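Local atomic coordinates of tube-forming protein in Mycobacterial Envelpe, TiME (PDB entry 7CU9), a protein that probably forms a tube across the mycobacterial outer envelope that may serve as a channel for protein secretion. Residues A94-R97 against A98-R101. Residues are numbered along the deposited sequence; the frame is centred on the assembly and turned at random.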
loop_
_atom_site.group_PDB
_atom_site.type_symbol
_atom_site.label_atom_id
_atom_site.label_comp_id
_atom_site.label_asym_id
_atom_site.label_seq_id
_atom_site.Cartn_x
_atom_site.Cartn_y
_atom_site.Cartn_z
ATOM N N ALA B 94 2.795 33.848 9.628
ATOM C CA ALA B 94 2.097 33.064 10.672
ATOM C C ALA B 94 2.155 31.572 10.310
ATOM O O ALA B 94 2.329 30.744 11.213
ATOM C CB ALA B 94 0.677 33.537 10.846
ATOM N N ALA B 95 2.003 31.232 9.030
ATOM C CA ALA B 95 2.148 29.836 8.553
ATOM C C ALA B 95 3.588 29.369 8.810
ATOM O O ALA B 95 3.771 28.216 9.231
ATOM C CB ALA B 95 1.784 29.731 7.095
ATOM N N ASP B 96 4.577 30.237 8.591
ATOM C CA ASP B 96 6.001 29.890 8.839
ATOM C C ASP B 96 6.208 29.614 10.334
ATOM O O ASP B 96 6.910 28.644 10.676
ATOM C CB ASP B 96 6.953 30.978 8.344
ATOM C CG ASP B 96 8.395 30.500 8.346
ATOM O OD1 ASP B 96 8.663 29.445 7.735
ATOM O OD2 ASP B 96 9.223 31.154 9.007
ATOM N N ARG B 97 5.614 30.417 11.218
ATOM C CA ARG B 97 5.770 30.211 12.678
ATOM C C ARG B 97 5.144 28.862 13.052
ATOM O O ARG B 97 5.741 28.146 13.865
ATOM C CB ARG B 97 5.170 31.377 13.466
ATOM C CG ARG B 97 6.005 32.644 13.391
ATOM C CD ARG B 97 5.521 33.689 14.372
ATOM N NE ARG B 97 4.197 34.219 14.071
ATOM C CZ ARG B 97 3.932 35.206 13.216
ATOM N NH1 ARG B 97 4.897 35.785 12.521
ATOM N NH2 ARG B 97 2.685 35.613 13.056
ATOM N N ALA B 98 3.994 28.513 12.473
ATOM C CA ALA B 98 3.325 27.221 12.749
ATOM C C ALA B 98 4.217 26.075 12.262
ATOM O O ALA B 98 4.387 25.089 13.009
ATOM C CB ALA B 98 1.960 27.187 12.119
ATOM N N TYR B 99 4.794 26.204 11.068
ATOM C CA TYR B 99 5.755 25.215 10.521
ATOM C C TYR B 99 6.895 25.020 11.529
ATOM O O TYR B 99 7.277 23.876 11.817
ATOM C CB TYR B 99 6.268 25.655 9.150
ATOM C CG TYR B 99 7.304 24.725 8.581
ATOM C CD1 TYR B 99 6.938 23.485 8.087
ATOM C CD2 TYR B 99 8.646 25.060 8.582
ATOM C CE1 TYR B 99 7.881 22.601 7.588
ATOM C CE2 TYR B 99 9.602 24.190 8.088
ATOM C CZ TYR B 99 9.218 22.958 7.586
ATOM O OH TYR B 99 10.167 22.101 7.101
ATOM N N HIS B 100 7.420 26.114 12.075
ATOM C CA HIS B 100 8.573 26.062 13.012
ATOM C C HIS B 100 8.153 25.513 14.377
ATOM O O HIS B 100 9.018 24.940 15.061
ATOM C CB HIS B 100 9.307 27.406 13.045
ATOM C CG HIS B 100 10.263 27.496 11.910
ATOM N ND1 HIS B 100 11.499 26.875 11.949
ATOM C CD2 HIS B 100 10.149 28.039 10.681
ATOM C CE1 HIS B 100 12.109 27.054 10.798
ATOM N NE2 HIS B 100 11.305 27.771 10.002
ATOM N N ARG B 101 6.881 25.599 14.764
ATOM C CA ARG B 101 6.425 24.930 16.012
ATOM C C ARG B 101 6.497 23.407 15.824
ATOM O O ARG B 101 6.725 22.707 16.819
ATOM C CB ARG B 101 5.052 25.447 16.444
ATOM C CG ARG B 101 5.111 26.870 16.976
ATOM C CD ARG B 101 3.831 27.291 17.666
ATOM N NE ARG B 101 2.713 27.466 16.745
ATOM C CZ ARG B 101 2.426 28.583 16.078
ATOM N NH1 ARG B 101 3.189 29.658 16.188
ATOM N NH2 ARG B 101 1.371 28.614 15.283
HETATM O O HOH W 1 11.360 28.181 7.174
HETATM O O HOH W 2 2.689 32.725 15.993
#
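Four successive i to i+4 backbone hydrogen bonds, from the N-H groups of Ala98, Tyr99, His100 and Arg101 to the carbonyls of Ala94, Ala95, Asp96 and Arg97, make residues 94-101 one regular alpha-helical run; the first, Ala98 N to Ala94 O, measures 3.1 Å. One turn apart, the side chains of Asp96 and His100 cross at a slant. The carboxylate comes up at the edge of the imidazole, its plane turned 75° from that of the ring, with Asp96 OD1 3.6 Å from His100 CD2. A water bridges the pair, 3.0 Å from Asp96 OD1 and 2.9 Å from His100 NE2, in the ring plane, while Asp104 holds ND1 and so helps fix the ring's rotation. These residues belong to helix 92-103 of the PknH-like extracellular domain, which packs against its antiparallel sheet: Ala94, Ala95 and Ala98 lie on Phe89, and Tyr99 reaches Leu162, Thr155 and, through its hydroxyl, the carbonyl of Gly134. Arg97 and Arg101 share a second water, which accepts from Arg97 NE at 2.9 Å and from Arg101 NH1 at 3.1 Å. Bent at chi3 (-70°), the Arg101 chain folds back along the helix, bringing one guanidinium face over Arg97 O and Ala98 CA; its NH2 hydrogen-bonds to the Val57 carbonyl.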